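Local coordinates for cytochrome P450 (Novosphingobium aromaticivorans, PDB 3OFU), which is a haem protein of the cytochrome P450 superfamily, CYP101C1, carrying its iron porphyrin buried within a mostly helical fold, at residues Q24-A29 and Y278-V283. Sequence-based numbering, arbitrary orientation.
Sequences QDYFAA and YPTVAV. With HEM (protoporphyrin IX containing Fe), chain G.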
loop_
_atom_site.group_PDB
_atom_site.type_symbol
_atom_site.label_atom_id
_atom_site.label_comp_id
_atom_site.label_asym_id
_atom_site.label_seq_id
_atom_site.Cartn_x
_atom_site.Cartn_y
_atom_site.Cartn_z
ATOM N N GLN A 24 -1.440 3.105 -19.273
ATOM C CA GLN A 24 -0.258 2.575 -19.973
ATOM C C GLN A 24 0.914 2.525 -19.036
ATOM O O GLN A 24 1.663 1.553 -18.987
ATOM C CB GLN A 24 0.191 3.382 -21.247
ATOM C CG GLN A 24 -0.927 3.786 -22.212
ATOM C CD GLN A 24 -1.946 2.677 -22.315
ATOM O OE1 GLN A 24 -1.568 1.467 -22.361
ATOM N NE2 GLN A 24 -3.251 3.050 -22.313
ATOM N N ASP A 25 1.072 3.596 -18.290
ATOM C CA ASP A 25 2.203 3.692 -17.358
ATOM C C ASP A 25 1.854 4.603 -16.184
ATOM O O ASP A 25 1.811 5.826 -16.354
ATOM C CB ASP A 25 3.403 4.201 -18.112
ATOM C CG ASP A 25 4.548 4.434 -17.270
ATOM O OD1 ASP A 25 4.449 4.292 -16.040
ATOM O OD2 ASP A 25 5.610 4.805 -17.832
ATOM N N TYR A 26 1.639 3.972 -15.006
ATOM C CA TYR A 26 1.221 4.714 -13.793
ATOM C C TYR A 26 2.128 5.852 -13.454
ATOM O O TYR A 26 1.679 6.866 -13.022
ATOM C CB TYR A 26 1.061 3.800 -12.544
ATOM C CG TYR A 26 0.840 4.575 -11.214
ATOM C CD1 TYR A 26 -0.483 4.910 -10.732
ATOM C CD2 TYR A 26 1.942 4.965 -10.431
ATOM C CE1 TYR A 26 -0.674 5.640 -9.540
ATOM C CE2 TYR A 26 1.741 5.674 -9.164
ATOM C CZ TYR A 26 0.452 6.001 -8.778
ATOM O OH TYR A 26 0.321 6.645 -7.592
ATOM N N PHE A 27 3.419 5.650 -13.626
ATOM C CA PHE A 27 4.385 6.554 -13.024
ATOM C C PHE A 27 4.596 7.699 -13.928
ATOM O O PHE A 27 4.531 8.804 -13.492
ATOM C CB PHE A 27 5.685 5.861 -12.661
ATOM C CG PHE A 27 5.494 4.497 -11.914
ATOM C CD1 PHE A 27 5.549 4.432 -10.515
ATOM C CD2 PHE A 27 5.271 3.320 -12.580
ATOM C CE1 PHE A 27 5.413 3.277 -9.832
ATOM C CE2 PHE A 27 5.157 2.151 -11.869
ATOM C CZ PHE A 27 5.209 2.148 -10.477
ATOM N N ALA A 28 4.761 7.496 -15.205
ATOM C CA ALA A 28 4.935 8.657 -16.080
ATOM C C ALA A 28 3.761 9.555 -15.931
ATOM O O ALA A 28 3.929 10.787 -15.917
ATOM C CB ALA A 28 5.023 8.258 -17.447
ATOM N N ALA A 29 2.583 8.954 -15.767
ATOM C CA ALA A 29 1.354 9.709 -15.671
ATOM C C ALA A 29 1.506 10.697 -14.559
ATOM O O ALA A 29 1.038 11.850 -14.664
ATOM C CB ALA A 29 0.128 8.830 -15.417
ATOM N N TYR A 278 9.141 1.332 -7.221
ATOM C CA TYR A 278 7.759 1.358 -7.674
ATOM C C TYR A 278 6.701 1.723 -6.606
ATOM O O TYR A 278 5.857 0.888 -6.220
ATOM C CB TYR A 278 7.419 0.080 -8.389
ATOM C CG TYR A 278 8.284 -0.196 -9.590
ATOM C CD1 TYR A 278 7.999 0.351 -10.799
ATOM C CD2 TYR A 278 9.367 -1.049 -9.491
ATOM C CE1 TYR A 278 8.751 0.073 -11.933
ATOM C CE2 TYR A 278 10.206 -1.337 -10.637
ATOM C CZ TYR A 278 9.867 -0.737 -11.866
ATOM O OH TYR A 278 10.599 -1.002 -12.967
ATOM N N PRO A 279 6.711 2.958 -6.086
ATOM C CA PRO A 279 5.737 3.150 -5.096
ATOM C C PRO A 279 4.395 3.706 -5.741
ATOM O O PRO A 279 4.450 4.589 -6.598
ATOM C CB PRO A 279 6.426 4.153 -4.189
ATOM C CG PRO A 279 7.098 4.949 -5.081
ATOM C CD PRO A 279 7.627 4.089 -6.143
ATOM N N THR A 280 3.231 3.171 -5.333
ATOM C CA THR A 280 1.964 3.581 -5.922
ATOM C C THR A 280 0.911 4.036 -4.908
ATOM O O THR A 280 -0.276 4.178 -5.321
ATOM C CB THR A 280 1.333 2.467 -6.782
ATOM O OG1 THR A 280 1.239 1.319 -5.962
ATOM C CG2 THR A 280 2.276 1.971 -7.991
ATOM N N VAL A 281 1.284 4.301 -3.652
ATOM C CA VAL A 281 0.314 4.735 -2.733
ATOM C C VAL A 281 0.160 6.264 -2.665
ATOM O O VAL A 281 1.097 6.981 -2.833
ATOM C CB VAL A 281 0.560 4.094 -1.276
ATOM C CG1 VAL A 281 -0.511 4.681 -0.163
ATOM C CG2 VAL A 281 0.504 2.474 -1.245
ATOM N N ALA A 282 -1.007 6.810 -2.374
ATOM C CA ALA A 282 -1.194 8.274 -2.256
ATOM C C ALA A 282 -2.207 8.586 -1.099
ATOM O O ALA A 282 -3.236 7.908 -0.970
ATOM C CB ALA A 282 -1.671 8.871 -3.545
ATOM N N VAL A 283 -1.947 9.583 -0.287
ATOM C CA VAL A 283 -2.849 9.810 0.732
ATOM C C VAL A 283 -3.424 11.249 0.766
ATOM O O VAL A 283 -2.832 12.247 0.174
ATOM C CB VAL A 283 -2.228 9.528 2.072
ATOM C CG1 VAL A 283 -1.967 8.098 2.256
ATOM C CG2 VAL A 283 -1.021 10.426 2.363
HETATM C CHA HEM G . 0.155 2.773 6.790
HETATM C CHB HEM G . 1.638 1.654 2.421
HETATM C CHC HEM G . 1.580 -2.877 3.873
HETATM C CHD HEM G . -1.242 -1.822 7.670
HETATM C C1A HEM G . 0.618 2.852 5.545
HETATM C C2A HEM G . 1.057 4.121 4.910
HETATM C C3A HEM G . 1.512 3.781 3.689
HETATM C C4A HEM G . 1.347 2.341 3.555
HETATM C CMA HEM G . 2.045 4.775 2.607
HETATM C CAA HEM G . 1.021 5.540 5.490
HETATM C CBA HEM G . -0.348 5.985 5.228
HETATM C CGA HEM G . -0.589 7.429 5.683
HETATM O O1A HEM G . -1.727 7.995 5.426
HETATM O O2A HEM G . 0.282 8.125 6.271
HETATM C C1B HEM G . 1.796 0.323 2.441
HETATM C C2B HEM G . 2.468 -0.408 1.427
HETATM C C3B HEM G . 2.463 -1.678 1.906
HETATM C C4B HEM G . 1.784 -1.730 3.167
HETATM C CMB HEM G . 3.063 0.170 0.138
HETATM C CAB HEM G . 3.040 -2.954 1.278
HETATM C CBB HEM G . 2.743 -3.179 -0.029
HETATM C C1C HEM G . 0.811 -2.996 5.018
HETATM C C2C HEM G . 0.624 -4.241 5.735
HETATM C C3C HEM G . -0.167 -3.900 6.766
HETATM C C4C HEM G . -0.473 -2.505 6.728
HETATM C CMC HEM G . 1.306 -5.597 5.328
HETATM C CAC HEM G . -0.687 -4.755 7.988
HETATM C CBC HEM G . -1.019 -6.049 7.869
HETATM C C1D HEM G . -1.104 -0.426 7.813
HETATM C C2D HEM G . -1.731 0.421 8.876
HETATM C C3D HEM G . -1.205 1.870 8.628
HETATM C C4D HEM G . -0.440 1.758 7.375
HETATM C CMD HEM G . -2.665 0.054 10.076
HETATM C CAD HEM G . -1.560 3.109 9.454
HETATM C CBD HEM G . -0.537 3.515 10.453
HETATM C CGD HEM G . -0.814 4.771 11.391
HETATM O O1D HEM G . -1.572 5.752 11.155
HETATM O O2D HEM G . -0.153 4.868 12.442
HETATM N NA HEM G . 0.871 1.826 4.723
HETATM N NB HEM G . 1.378 -0.481 3.468
HETATM N NC HEM G . 0.174 -1.986 5.637
HETATM N ND HEM G . -0.327 0.460 6.970
HETATM FE FE HEM G . 0.617 0.025 5.232
#
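F27 and Y278 meet as an offset edge-to-face pair: the edge of the tyrosine ring is turned toward the phenylalanine face, with the planes at 63° and the centroids 5.3 Å apart. Next along the chain, the carbonyl oxygen of P279 lies near the plane of the F27 ring at its edge, with O 3.6 Å from F27 CE1. The methyl of T280 then serves Y26 and F27 together. Its CG2 sits over one face of Y26 in a CH-pi contact, 4.2 Å from the ring centroid, and also packs obliquely against F27 CZ. The two rings leave the helix in different rotamers: CG of Y26 is anti to the backbone N (chi1 171°), whereas that of F27 is anti to the carbonyl carbon. A second shell supports both sides. D25 N-caps helix 26-31, its OD1 accepting from F27 N at 3.0 Å and, more weakly, from A28 N. On the other segment, Y278 OH is hydrogen-bonded to H249 and T280 OG1 to the carbonyl of G385. M245 of helix 237-252 touches F27 and Y278 alike. Beyond T280 the chain turns to the cofactor, where V281 CG2 lies 3.7 Å from haem methyl CMB. The arrangement thus packs an N-terminal helix against the link from helix 267-277 to strand 282-287, a connection that runs beside the haem in the cytochrome P450 fold.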